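Long-range contacts in NEDD8-conjugating enzyme UBC12 (Saccharomyces cerevisiae, PDB 3O2U), which accepts the ubiquitin-like protein Rub1 (NEDD8) from the Uba3-Ula1 E1 complex and attaches it covalently to other proteins, chiefly the cullin Cdc53: residues T48-T53 with K65-V70; S28-R33 with F88-P93. All coordinates share one frame; numbering follows the deposited sequence.

Contact 1 pairs the edge strand 47-51 and the residues just after it with strand 65-70. Contact 2 joins the start of helix 29-39 to the loop 88-93 that follows strand 82-87. Along the chain, contact 1 is nested inside the loop that contact 2 closes, and their centres lie about 17 Å apart. Contact 1 is mostly a surface contact, though Leu-66 and Val-68 are buried. Contact 2 is partly buried. Contact 1 is held by a ladder of backbone hydrogen bonds. Contact 2 relies on side chains: a salt bridge, a bond from the serine that caps the helix, and packing of Ala-30 and Arg-33 on Tyr-92 and Pro-93. The two touch where Leu-66 CD1 packs 3.6 Å from Phe-88 CE2.

Contact 1 of 2, residues T48-T53 with K65-V70; sequences TLNVIT and KLEVIV
Backbone hydrogen bonds carry this antiparallel pairing. Thr-48 and Ile-69 form one hydrogen-bonded pair, Asn-50 and Glu-67 another. Their bonds are nearly straight; Glu-67 N to Asn-50 O measures 2.8 Å with 173° at the hydrogen. Two residues, Ile-52 and Thr-53, stand opposite the single Lys-65, a classic beta bulge. Lys-65 O accepts from Ile-52 N (2.8 Å) and Thr-53 N (3.0 Å), and Lys-65 N returns a bond to Thr-53 O. This is the edge of the four-stranded sheet of the ubiquitin-conjugating (UBC) fold: strand 47-51 is outermost, and strand 65-70 also pairs with strand 82-87.

The apolar side chains Leu-49, Val-51, Leu-66 and Val-68 share one face. Leu-49 CD1 lies 4.3 Å from Leu-66 CD1. Helix 131-143 packs here, with Ile-135 against Leu-49 and Val-68.

The other face is more polar. The Asn-50 and Glu-67 side chains run alongside each other in the same direction. Asn-50 OD1 and Glu-67 OE1, 3.1 Å apart, are both acceptors and probably repel; the bond of Glu-67 OE2 to Asn-83 ND2 may hold the carboxylate there. Thr-48 and Ile-69 cross obliquely, with Thr-48 OG1 3.5 Å from Ile-69 CB. That hydroxyl stands between the backbone N and the carbonyl carbon (chi1 64°). A water bridges Thr-48 OG1 and Ile-69 O. An alanine at Ile-69 removes CG1, CG2 and CD1, and would probably leave Thr-48 OG1 and Asn-50 OD1 less well packed. Lys-65 NZ forms a salt bridge with Asp-87.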
loop_
_atom_site.group_PDB
_atom_site.type_symbol
_atom_site.label_atom_id
_atom_site.label_comp_id
_atom_site.label_asym_id
_atom_site.label_seq_id
_atom_site.Cartn_x
_atom_site.Cartn_y
_atom_site.Cartn_z
ATOM N N THR A 48 4.415 10.976 3.298
ATOM C CA THR A 48 3.912 11.089 4.656
ATOM C C THR A 48 3.038 9.871 4.976
ATOM O O THR A 48 2.510 9.216 4.073
ATOM C CB THR A 48 3.154 12.395 4.842
ATOM O OG1 THR A 48 1.998 12.406 4.002
ATOM C CG2 THR A 48 4.045 13.565 4.449
ATOM N N LEU A 49 2.905 9.553 6.256
ATOM C CA LEU A 49 2.253 8.318 6.664
ATOM C C LEU A 49 1.365 8.595 7.867
ATOM O O LEU A 49 1.774 9.292 8.790
ATOM C CB LEU A 49 3.299 7.257 7.002
ATOM C CG LEU A 49 2.767 5.868 7.349
ATOM C CD1 LEU A 49 3.826 4.816 7.182
ATOM C CD2 LEU A 49 2.236 5.839 8.781
ATOM N N ASN A 50 0.149 8.056 7.836
ATOM C CA ASN A 50 -0.798 8.170 8.939
ATOM C C ASN A 50 -1.158 6.779 9.408
ATOM O O ASN A 50 -1.533 5.924 8.598
ATOM C CB ASN A 50 -2.073 8.882 8.485
ATOM C CG ASN A 50 -1.818 10.323 8.081
ATOM O OD1 ASN A 50 -2.237 10.772 7.010
ATOM N ND2 ASN A 50 -1.107 11.050 8.929
ATOM N N VAL A 51 -1.036 6.542 10.706
ATOM C CA VAL A 51 -1.489 5.278 11.254
ATOM C C VAL A 51 -2.987 5.413 11.415
ATOM O O VAL A 51 -3.441 6.272 12.158
ATOM C CB VAL A 51 -0.883 4.993 12.636
ATOM C CG1 VAL A 51 -1.416 3.669 13.162
ATOM C CG2 VAL A 51 0.645 4.979 12.573
ATOM N N ILE A 52 -3.755 4.575 10.730
ATOM C CA ILE A 52 -5.213 4.645 10.826
ATOM C C ILE A 52 -5.676 3.723 11.953
ATOM O O ILE A 52 -6.374 4.156 12.886
ATOM C CB ILE A 52 -5.911 4.235 9.505
ATOM C CG1 ILE A 52 -5.483 5.137 8.347
ATOM C CG2 ILE A 52 -7.435 4.298 9.652
ATOM C CD1 ILE A 52 -5.721 6.618 8.601
ATOM N N THR A 53 -5.305 2.448 11.847
ATOM C CA THR A 53 -5.489 1.487 12.932
ATOM C C THR A 53 -4.116 0.956 13.339
ATOM O O THR A 53 -3.368 0.450 12.498
ATOM C CB THR A 53 -6.371 0.317 12.513
ATOM O OG1 THR A 53 -7.708 0.784 12.294
ATOM C CG2 THR A 53 -6.371 -0.756 13.609
ATOM N N LYS A 65 -3.823 -0.729 9.989
ATOM C CA LYS A 65 -4.028 -0.091 8.694
ATOM C C LYS A 65 -3.308 1.251 8.662
ATOM O O LYS A 65 -3.359 2.023 9.635
ATOM C CB LYS A 65 -5.523 0.076 8.415
ATOM C CG LYS A 65 -5.841 0.685 7.058
ATOM C CD LYS A 65 -7.319 1.055 6.979
ATOM C CE LYS A 65 -8.189 -0.191 7.072
ATOM N NZ LYS A 65 -8.536 -0.632 5.700
ATOM N N LEU A 66 -2.590 1.500 7.570
ATOM C CA LEU A 66 -1.825 2.739 7.415
ATOM C C LEU A 66 -2.299 3.435 6.154
ATOM O O LEU A 66 -2.718 2.776 5.201
ATOM C CB LEU A 66 -0.325 2.443 7.264
ATOM C CG LEU A 66 0.297 1.425 8.224
ATOM C CD1 LEU A 66 1.751 1.134 7.832
ATOM C CD2 LEU A 66 0.212 1.901 9.670
ATOM N N GLU A 67 -2.220 4.759 6.152
ATOM C CA GLU A 67 -2.416 5.528 4.929
ATOM C C GLU A 67 -1.065 6.090 4.513
ATOM O O GLU A 67 -0.388 6.738 5.307
ATOM C CB GLU A 67 -3.381 6.691 5.145
ATOM C CG GLU A 67 -3.611 7.509 3.867
ATOM C CD GLU A 67 -4.378 8.787 4.114
ATOM O OE1 GLU A 67 -4.310 9.319 5.246
ATOM O OE2 GLU A 67 -5.039 9.265 3.167
ATOM N N VAL A 68 -0.673 5.843 3.271
ATOM C CA VAL A 68 0.608 6.347 2.779
ATOM C C VAL A 68 0.324 7.359 1.687
ATOM O O VAL A 68 -0.364 7.041 0.735
ATOM C CB VAL A 68 1.485 5.218 2.192
ATOM C CG1 VAL A 68 2.709 5.808 1.492
ATOM C CG2 VAL A 68 1.921 4.269 3.288
ATOM N N ILE A 69 0.864 8.567 1.829
ATOM C CA ILE A 69 0.618 9.644 0.867
ATOM C C ILE A 69 1.897 10.016 0.108
ATOM O O ILE A 69 2.841 10.557 0.685
ATOM C CB ILE A 69 0.070 10.896 1.560
ATOM C CG1 ILE A 69 -1.233 10.562 2.301
ATOM C CG2 ILE A 69 -0.157 12.007 0.525
ATOM C CD1 ILE A 69 -1.774 11.695 3.157
ATOM N N VAL A 70 1.921 9.718 -1.188
ATOM C CA VAL A 70 3.074 10.017 -2.030
ATOM C C VAL A 70 2.843 11.329 -2.788
ATOM O O VAL A 70 1.860 11.463 -3.517
ATOM C CB VAL A 70 3.345 8.840 -2.998
ATOM C CG1 VAL A 70 4.576 9.100 -3.844
ATOM C CG2 VAL A 70 3.545 7.544 -2.181
HETATM O O HOH W 1 2.980 13.471 1.223
#

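Contact 2 of 2, residues S28-R33 with F88-P93; sequences SAARIR and FNEVYP
The Tyr-92 ring lies between two neighbours of its own segment. Pro-93 CB sits over the centre of one face, 4.1 Å above the plane. Phe-88 CD1 sits over the centre of the opposite face. The peptide before Pro-93 is cis, which lays the proline on the preceding tyrosine ring; this Tyr-Pro step is a recurrent feature of the ubiquitin-conjugating fold. Ala-30 O lies at the tyrosine edge, in plane. Arg-33 CG approaches obliquely, 3.9 Å from Tyr-92 CE2, and the two side chains cross at about a right angle. The Arg-33 chain, bent at chi2 (70°), brings its NH1 to 3.4 Å from Pro-93 CB, obliquely.

The Arg-31 guanidinium has Glu-90 OE2 at its edge. The grip is side-on: Arg-31 NE (2.8 Å) and Arg-31 NH2 (3.0 Å) both donate to Glu-90 OE2. Arg-31 meets OE2 from above the carboxylate plane, and the two planes are 65° apart. Arg-31 NH1 bonds the carbonyls of Ser-57 and Asp-59. Glu-90 bends at chi2 (-55°), and its OE1 accepts from Ser-28 OG at 2.6 Å through the syn lone pair. Ser-28 is the N-cap, and its OG also accepts from Arg-31 N. Glu-90 therefore ties the cap to the salt bridge.

Ala-30 is pressed against the type I turn 89-92: its CA makes a CA-H...O contact of 3.1 Å to Tyr-92 O, and its CB lies beside the same oxygen and Glu-90 O. A water links Ala-30 N to Glu-90 O. An Asx turn at Asn-89 opens the turn.

Asp-37, one helical turn beyond Arg-33, binds both Arg-33 NE and Tyr-92 OH. Arg-33 also reaches the carbonyls of Pro-127 and Leu-129. The contact thus seats the first turn of helix 29-39 on the loop between strands 82-87 and 98-101.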
loop_
_atom_site.group_PDB
_atom_site.type_symbol
_atom_site.label_atom_id
_atom_site.label_comp_id
_atom_site.label_asym_id
_atom_site.label_seq_id
_atom_site.Cartn_x
_atom_site.Cartn_y
_atom_site.Cartn_z
ATOM N N SER A 28 0.590 -9.936 18.917
ATOM C CA SER A 28 0.933 -11.017 17.993
ATOM C C SER A 28 2.298 -10.781 17.329
ATOM O O SER A 28 2.797 -9.653 17.309
ATOM C CB SER A 28 -0.134 -11.142 16.919
ATOM O OG SER A 28 -0.123 -10.008 16.083
ATOM N N ALA A 29 2.899 -11.844 16.794
ATOM C CA ALA A 29 4.173 -11.729 16.078
ATOM C C ALA A 29 4.087 -10.715 14.937
ATOM O O ALA A 29 5.020 -9.935 14.724
ATOM C CB ALA A 29 4.618 -13.084 15.544
ATOM N N ALA A 30 2.974 -10.743 14.203
ATOM C CA ALA A 30 2.762 -9.832 13.080
ATOM C C ALA A 30 2.757 -8.367 13.527
ATOM O O ALA A 30 3.348 -7.500 12.873
ATOM C CB ALA A 30 1.462 -10.169 12.343
ATOM N N ARG A 31 2.100 -8.088 14.646
ATOM C CA ARG A 31 2.015 -6.703 15.128
ATOM C C ARG A 31 3.316 -6.182 15.712
ATOM O O ARG A 31 3.651 -5.009 15.535
ATOM C CB ARG A 31 0.838 -6.536 16.108
ATOM C CG ARG A 31 -0.466 -6.748 15.374
ATOM C CD ARG A 31 -1.731 -6.643 16.201
ATOM N NE ARG A 31 -2.846 -7.088 15.365
ATOM C CZ ARG A 31 -4.116 -6.728 15.523
ATOM N NH1 ARG A 31 -4.462 -5.901 16.500
ATOM N NH2 ARG A 31 -5.042 -7.210 14.700
ATOM N N ILE A 32 4.044 -7.038 16.421
ATOM C CA ILE A 32 5.376 -6.680 16.911
ATOM C C ILE A 32 6.320 -6.341 15.761
ATOM O O ILE A 32 7.102 -5.404 15.847
ATOM C CB ILE A 32 6.024 -7.830 17.718
ATOM C CG1 ILE A 32 5.269 -8.046 19.032
ATOM C CG2 ILE A 32 7.502 -7.528 17.989
ATOM C CD1 ILE A 32 5.889 -9.102 19.913
ATOM N N ARG A 33 6.256 -7.120 14.689
ATOM C CA ARG A 33 7.095 -6.870 13.515
ATOM C C ARG A 33 6.690 -5.574 12.787
ATOM O O ARG A 33 7.538 -4.786 12.381
ATOM C CB ARG A 33 7.035 -8.071 12.566
ATOM C CG ARG A 33 7.643 -7.799 11.181
ATOM C CD ARG A 33 9.189 -7.639 11.208
ATOM N NE ARG A 33 9.551 -6.922 9.984
ATOM C CZ ARG A 33 9.859 -7.496 8.829
ATOM N NH1 ARG A 33 9.984 -8.820 8.751
ATOM N NH2 ARG A 33 10.096 -6.732 7.762
ATOM N N PHE A 88 -2.852 -4.765 6.906
ATOM C CA PHE A 88 -2.024 -5.886 7.342
ATOM C C PHE A 88 -2.886 -6.968 7.972
ATOM O O PHE A 88 -3.784 -6.664 8.742
ATOM C CB PHE A 88 -1.006 -5.403 8.372
ATOM C CG PHE A 88 -0.035 -4.410 7.828
ATOM C CD1 PHE A 88 1.256 -4.792 7.511
ATOM C CD2 PHE A 88 -0.421 -3.103 7.594
ATOM C CE1 PHE A 88 2.143 -3.883 6.981
ATOM C CE2 PHE A 88 0.461 -2.185 7.068
ATOM C CZ PHE A 88 1.749 -2.574 6.765
ATOM N N ASN A 89 -2.618 -8.226 7.642
ATOM C CA ASN A 89 -3.283 -9.337 8.328
ATOM C C ASN A 89 -2.337 -9.947 9.365
ATOM O O ASN A 89 -1.205 -9.478 9.528
ATOM C CB ASN A 89 -3.783 -10.374 7.318
ATOM C CG ASN A 89 -2.666 -10.972 6.495
ATOM O OD1 ASN A 89 -1.521 -11.052 6.944
ATOM N ND2 ASN A 89 -2.994 -11.415 5.282
ATOM N N GLU A 90 -2.784 -10.986 10.067
ATOM C CA GLU A 90 -2.000 -11.527 11.171
ATOM C C GLU A 90 -0.845 -12.390 10.677
ATOM O O GLU A 90 -0.163 -13.056 11.458
ATOM C CB GLU A 90 -2.895 -12.302 12.151
ATOM C CG GLU A 90 -3.788 -11.392 12.997
ATOM C CD GLU A 90 -2.978 -10.344 13.755
ATOM O OE1 GLU A 90 -2.218 -10.733 14.671
ATOM O OE2 GLU A 90 -3.088 -9.134 13.427
ATOM N N VAL A 91 -0.619 -12.358 9.375
ATOM C CA VAL A 91 0.382 -13.214 8.759
ATOM C C VAL A 91 1.583 -12.423 8.202
ATOM O O VAL A 91 2.512 -12.984 7.631
ATOM C CB VAL A 91 -0.305 -14.174 7.756
ATOM C CG1 VAL A 91 0.442 -14.294 6.460
ATOM C CG2 VAL A 91 -0.520 -15.547 8.428
ATOM N N TYR A 92 1.578 -11.112 8.427
ATOM C CA TYR A 92 2.779 -10.300 8.206
ATOM C C TYR A 92 3.892 -10.795 9.137
ATOM O O TYR A 92 3.649 -11.045 10.319
ATOM C CB TYR A 92 2.466 -8.833 8.497
ATOM C CG TYR A 92 3.535 -7.869 8.062
ATOM C CD1 TYR A 92 3.810 -7.681 6.712
ATOM C CD2 TYR A 92 4.259 -7.129 8.999
ATOM C CE1 TYR A 92 4.786 -6.790 6.306
ATOM C CE2 TYR A 92 5.239 -6.229 8.598
ATOM C CZ TYR A 92 5.491 -6.064 7.246
ATOM O OH TYR A 92 6.453 -5.179 6.814
ATOM N N PRO A 93 5.127 -10.907 8.630
ATOM C CA PRO A 93 5.644 -10.518 7.314
ATOM C C PRO A 93 5.664 -11.654 6.290
ATOM O O PRO A 93 6.298 -11.516 5.253
ATOM C CB PRO A 93 7.093 -10.141 7.639
ATOM C CG PRO A 93 7.471 -11.108 8.696
ATOM C CD PRO A 93 6.202 -11.476 9.467
HETATM O O HOH W 2 1.161 -13.018 13.938
#